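Local coordinates for protein peptidase M3B, oligoendopeptidase F (Enterococcus faecium, PDB 2QR4) that probably hydrolyses short peptides as a zinc-dependent oligoendopeptidase of the M3 family, at residues 393-405 and 530-542. Sequence-based numbering, arbitrary orientation.
Sequences IFLAEIASTTNEN and YLAYLKAGNSDYP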
loop_
_atom_site.group_PDB
_atom_site.type_symbol
_atom_site.label_atom_id
_atom_site.label_comp_id
_atom_site.label_asym_id
_atom_site.label_seq_id
_atom_site.Cartn_x
_atom_site.Cartn_y
_atom_site.Cartn_z
ATOM N N ILE A 393 20.862 10.868 15.550
ATOM C CA ILE A 393 20.821 12.242 15.049
ATOM C C ILE A 393 20.252 13.212 16.098
ATOM O O ILE A 393 20.700 14.351 16.209
ATOM C CB ILE A 393 20.028 12.328 13.707
ATOM C CG1 ILE A 393 20.721 13.269 12.704
ATOM C CG2 ILE A 393 18.543 12.664 13.941
ATOM C CD1 ILE A 393 20.510 14.756 12.955
ATOM N N PHE A 394 19.267 12.744 16.862
ATOM C CA PHE A 394 18.675 13.501 17.967
ATOM C C PHE A 394 19.751 13.913 18.984
ATOM O O PHE A 394 19.690 14.990 19.585
ATOM C CB PHE A 394 17.558 12.649 18.603
ATOM C CG PHE A 394 17.449 12.759 20.107
ATOM C CD1 PHE A 394 16.307 13.294 20.695
ATOM C CD2 PHE A 394 18.462 12.291 20.938
ATOM C CE1 PHE A 394 16.190 13.381 22.086
ATOM C CE2 PHE A 394 18.353 12.385 22.334
ATOM C CZ PHE A 394 17.216 12.927 22.902
ATOM N N LEU A 395 20.747 13.052 19.146
ATOM C CA LEU A 395 21.827 13.282 20.087
ATOM C C LEU A 395 22.752 14.378 19.564
ATOM O O LEU A 395 23.313 15.153 20.338
ATOM C CB LEU A 395 22.598 11.978 20.307
ATOM C CG LEU A 395 23.010 11.572 21.719
ATOM C CD1 LEU A 395 22.175 12.269 22.796
ATOM C CD2 LEU A 395 22.917 10.066 21.843
ATOM N N ALA A 396 22.892 14.448 18.242
ATOM C CA ALA A 396 23.719 15.470 17.609
ATOM C C ALA A 396 22.978 16.802 17.508
ATOM O O ALA A 396 23.600 17.869 17.491
ATOM C CB ALA A 396 24.180 15.008 16.231
ATOM N N GLU A 397 21.650 16.727 17.443
ATOM C CA GLU A 397 20.803 17.911 17.369
ATOM C C GLU A 397 20.848 18.705 18.668
ATOM O O GLU A 397 20.668 19.921 18.675
ATOM C CB GLU A 397 19.361 17.502 17.072
ATOM C CG GLU A 397 18.538 18.589 16.412
ATOM C CD GLU A 397 19.094 18.994 15.059
ATOM O OE1 GLU A 397 19.981 18.284 14.538
ATOM O OE2 GLU A 397 18.646 20.022 14.515
ATOM N N ILE A 398 21.083 18.004 19.769
ATOM C CA ILE A 398 21.185 18.626 21.079
ATOM C C ILE A 398 22.368 19.578 21.151
ATOM O O ILE A 398 22.257 20.660 21.724
ATOM C CB ILE A 398 21.316 17.571 22.193
ATOM C CG1 ILE A 398 19.952 16.968 22.507
ATOM C CG2 ILE A 398 21.897 18.186 23.449
ATOM C CD1 ILE A 398 20.037 15.648 23.230
ATOM N N ALA A 399 23.494 19.182 20.564
ATOM C CA ALA A 399 24.714 19.992 20.635
ATOM C C ALA A 399 24.548 21.288 19.859
ATOM O O ALA A 399 25.240 22.269 20.111
ATOM C CB ALA A 399 25.908 19.216 20.115
ATOM N N SER A 400 23.611 21.272 18.921
ATOM C CA SER A 400 23.308 22.416 18.090
ATOM C C SER A 400 22.335 23.347 18.792
ATOM O O SER A 400 22.579 24.550 18.902
ATOM C CB SER A 400 22.701 21.941 16.765
ATOM O OG SER A 400 23.715 21.432 15.915
ATOM N N THR A 401 21.228 22.781 19.257
ATOM C CA THR A 401 20.190 23.542 19.944
ATOM C C THR A 401 20.737 24.157 21.230
ATOM O O THR A 401 20.385 25.278 21.576
ATOM C CB THR A 401 18.985 22.645 20.249
ATOM O OG1 THR A 401 18.643 21.915 19.067
ATOM C CG2 THR A 401 17.765 23.454 20.707
ATOM N N THR A 402 21.613 23.434 21.924
ATOM C CA THR A 402 22.174 23.929 23.166
ATOM C C THR A 402 22.922 25.213 22.871
ATOM O O THR A 402 22.798 26.196 23.606
ATOM C CB THR A 402 23.133 22.906 23.808
ATOM O OG1 THR A 402 22.446 21.673 24.015
ATOM C CG2 THR A 402 23.647 23.400 25.151
ATOM N N ASN A 403 23.700 25.201 21.792
ATOM C CA ASN A 403 24.457 26.378 21.369
ATOM C C ASN A 403 23.552 27.579 21.059
ATOM O O ASN A 403 23.821 28.693 21.491
ATOM C CB ASN A 403 25.345 26.031 20.171
ATOM C CG ASN A 403 26.640 25.332 20.584
ATOM O OD1 ASN A 403 26.875 25.071 21.762
ATOM N ND2 ASN A 403 27.492 25.044 19.611
ATOM N N GLU A 404 22.470 27.336 20.326
ATOM C CA GLU A 404 21.481 28.366 20.036
ATOM C C GLU A 404 20.897 28.934 21.332
ATOM O O GLU A 404 20.732 30.159 21.486
ATOM C CB GLU A 404 20.360 27.795 19.166
ATOM C CG GLU A 404 20.577 27.939 17.660
ATOM C CD GLU A 404 19.303 27.643 16.853
ATOM O OE1 GLU A 404 18.588 26.671 17.192
ATOM O OE2 GLU A 404 19.013 28.383 15.881
ATOM N N ASN A 405 20.593 28.037 22.265
ATOM C CA ASN A 405 20.115 28.437 23.588
ATOM C C ASN A 405 21.082 29.383 24.269
ATOM O O ASN A 405 20.670 30.375 24.872
ATOM C CB ASN A 405 19.848 27.213 24.470
ATOM C CG ASN A 405 18.542 26.509 24.101
ATOM O OD1 ASN A 405 17.657 27.116 23.505
ATOM N ND2 ASN A 405 18.425 25.229 24.447
ATOM N N TYR A 530 28.571 17.901 30.187
ATOM C CA TYR A 530 28.200 18.194 28.809
ATOM C C TYR A 530 29.313 17.776 27.853
ATOM O O TYR A 530 29.048 17.180 26.809
ATOM C CB TYR A 530 27.888 19.680 28.629
ATOM C CG TYR A 530 27.395 20.041 27.245
ATOM C CD1 TYR A 530 26.074 19.823 26.885
ATOM C CD2 TYR A 530 28.248 20.605 26.296
ATOM C CE1 TYR A 530 25.609 20.151 25.619
ATOM C CE2 TYR A 530 27.789 20.940 25.018
ATOM C CZ TYR A 530 26.467 20.707 24.692
ATOM O OH TYR A 530 25.982 21.024 23.444
ATOM N N LEU A 531 30.555 18.088 28.212
ATOM C CA LEU A 531 31.691 17.738 27.378
ATOM C C LEU A 531 31.810 16.227 27.259
ATOM O O LEU A 531 32.064 15.706 26.177
ATOM C CB LEU A 531 32.995 18.330 27.928
ATOM C CG LEU A 531 33.126 19.855 28.040
ATOM C CD1 LEU A 531 34.574 20.251 28.342
ATOM C CD2 LEU A 531 32.627 20.562 26.786
ATOM N N ALA A 532 31.621 15.525 28.372
ATOM C CA ALA A 532 31.666 14.062 28.375
ATOM C C ALA A 532 30.544 13.461 27.526
ATOM O O ALA A 532 30.687 12.364 26.985
ATOM C CB ALA A 532 31.610 13.522 29.800
ATOM N N TYR A 533 29.431 14.180 27.414
ATOM C CA TYR A 533 28.353 13.775 26.519
ATOM C C TYR A 533 28.752 13.994 25.061
ATOM O O TYR A 533 28.251 13.320 24.157
ATOM C CB TYR A 533 27.065 14.532 26.835
ATOM C CG TYR A 533 26.375 15.052 25.601
ATOM C CD1 TYR A 533 25.702 14.192 24.745
ATOM C CD2 TYR A 533 26.407 16.402 25.283
ATOM C CE1 TYR A 533 25.078 14.661 23.603
ATOM C CE2 TYR A 533 25.785 16.885 24.148
ATOM C CZ TYR A 533 25.124 16.009 23.310
ATOM O OH TYR A 533 24.499 16.484 22.174
ATOM N N LEU A 534 29.654 14.947 24.843
ATOM C CA LEU A 534 30.196 15.210 23.513
ATOM C C LEU A 534 31.214 14.141 23.141
ATOM O O LEU A 534 31.319 13.742 21.982
ATOM C CB LEU A 534 30.854 16.589 23.467
ATOM C CG LEU A 534 29.941 17.797 23.668
ATOM C CD1 LEU A 534 30.771 19.055 23.860
ATOM C CD2 LEU A 534 28.965 17.949 22.500
ATOM N N LYS A 535 31.951 13.677 24.143
ATOM C CA LYS A 535 32.977 12.657 23.961
ATOM C C LYS A 535 32.373 11.261 23.820
ATOM O O LYS A 535 32.984 10.372 23.235
ATOM C CB LYS A 535 33.967 12.699 25.127
ATOM C CG LYS A 535 34.880 13.924 25.130
ATOM C CD LYS A 535 35.264 14.330 26.547
ATOM C CE LYS A 535 35.610 13.121 27.402
ATOM N NZ LYS A 535 35.445 13.404 28.857
ATOM N N ALA A 536 31.170 11.073 24.352
ATOM C CA ALA A 536 30.444 9.814 24.190
ATOM C C ALA A 536 30.213 9.479 22.716
ATOM O O ALA A 536 30.712 8.471 22.216
ATOM C CB ALA A 536 29.115 9.863 24.940
ATOM N N GLY A 537 29.462 10.332 22.024
ATOM C CA GLY A 537 29.133 10.101 20.617
ATOM C C GLY A 537 27.825 9.349 20.454
ATOM O O GLY A 537 27.308 8.789 21.419
ATOM N N ASN A 538 27.286 9.332 19.237
ATOM C CA ASN A 538 26.014 8.643 18.977
ATOM C C ASN A 538 25.943 7.265 19.640
ATOM O O ASN A 538 26.886 6.474 19.564
ATOM C CB ASN A 538 25.703 8.560 17.475
ATOM C CG ASN A 538 26.929 8.255 16.631
ATOM O OD1 ASN A 538 27.983 7.880 17.148
ATOM N ND2 ASN A 538 26.793 8.416 15.320
ATOM N N SER A 539 24.819 6.989 20.291
ATOM C CA SER A 539 24.695 5.800 21.120
ATOM C C SER A 539 23.296 5.213 21.056
ATOM O O SER A 539 22.324 5.922 20.807
ATOM C CB SER A 539 25.056 6.135 22.572
ATOM O OG SER A 539 24.674 5.099 23.457
ATOM N N ASP A 540 23.210 3.906 21.285
ATOM C CA ASP A 540 21.936 3.196 21.337
ATOM C C ASP A 540 21.228 3.460 22.661
ATOM O O ASP A 540 20.151 2.921 22.917
ATOM C CB ASP A 540 22.163 1.687 21.170
ATOM C CG ASP A 540 22.240 1.255 19.710
ATOM O OD1 ASP A 540 21.393 1.695 18.903
ATOM O OD2 ASP A 540 23.139 0.455 19.371
ATOM N N TYR A 541 21.839 4.285 23.505
ATOM C CA TYR A 541 21.310 4.528 24.842
ATOM C C TYR A 541 21.181 6.021 25.164
ATOM O O TYR A 541 21.772 6.502 26.134
ATOM C CB TYR A 541 22.177 3.825 25.888
ATOM C CG TYR A 541 22.106 2.313 25.838
ATOM C CD1 TYR A 541 21.168 1.613 26.593
ATOM C CD2 TYR A 541 22.984 1.583 25.040
ATOM C CE1 TYR A 541 21.102 0.229 26.546
ATOM C CE2 TYR A 541 22.931 0.199 24.989
ATOM C CZ TYR A 541 21.988 -0.474 25.742
ATOM O OH TYR A 541 21.936 -1.851 25.686
ATOM N N PRO A 542 20.375 6.748 24.369
ATOM C CA PRO A 542 20.243 8.200 24.496
ATOM C C PRO A 542 19.781 8.652 25.875
ATOM O O PRO A 542 20.233 9.694 26.348
ATOM C CB PRO A 542 19.183 8.555 23.447
ATOM C CG PRO A 542 18.462 7.274 23.175
ATOM C CD PRO A 542 19.505 6.216 23.304
#
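The Tyr533 ring takes Leu395 O at its edge, in the plane of the ring, and its other in-plane neighbour is CZ of Tyr530; in turn Tyr533 CD2 rests over one face of the Tyr530 ring, toward the rim. Both tyrosines descend from helix 526-536 onto helix 394-414 in the mostly helical M3 peptidase domain, the segments roughly antiparallel at 142°. Through Ser400, helix 394-414 also packs on helix 361-379, which carries the HExxH motif typical of zinc peptidases of this clan. With the axes 10.9 Å apart, tyrosine suits the gap: it reaches the opposite backbone and still ends in a polar group. Tyr533 OH donates to Leu395 O over 2.6 Å, almost in line with the carbonyl bond (172°). The amide of Ala399, the usual helical partner of Leu395 O, instead bonds weakly to Ala396 O, and the phenol takes up Leu395 O. Alongside, Leu395 CD1 lies 3.8 Å from Tyr533 CE1, and Ile398 CG2 meets Tyr533 CZ obliquely at 3.9 Å.

Small Ala399 lets both phenol oxygens come close to the helix. At Gly537, the first residue to leave the helical conformation, phi is positive, which glycine adopts easily, and the chain then runs toward Leu395 and Phe394. There Leu395 CD2 and Phe394 CE2 both pack on the compact ring of Pro542.

At Tyr530, CG anti to the backbone N (chi1 -176°) sends the ring toward Thr402, whose CG2 is 3.8 Å from Tyr530 CE1. Thr402 OG1 itself turns back, donating to Ile398 O at 2.5 Å from above the carbonyl plane, on the face opposite Thr402 N.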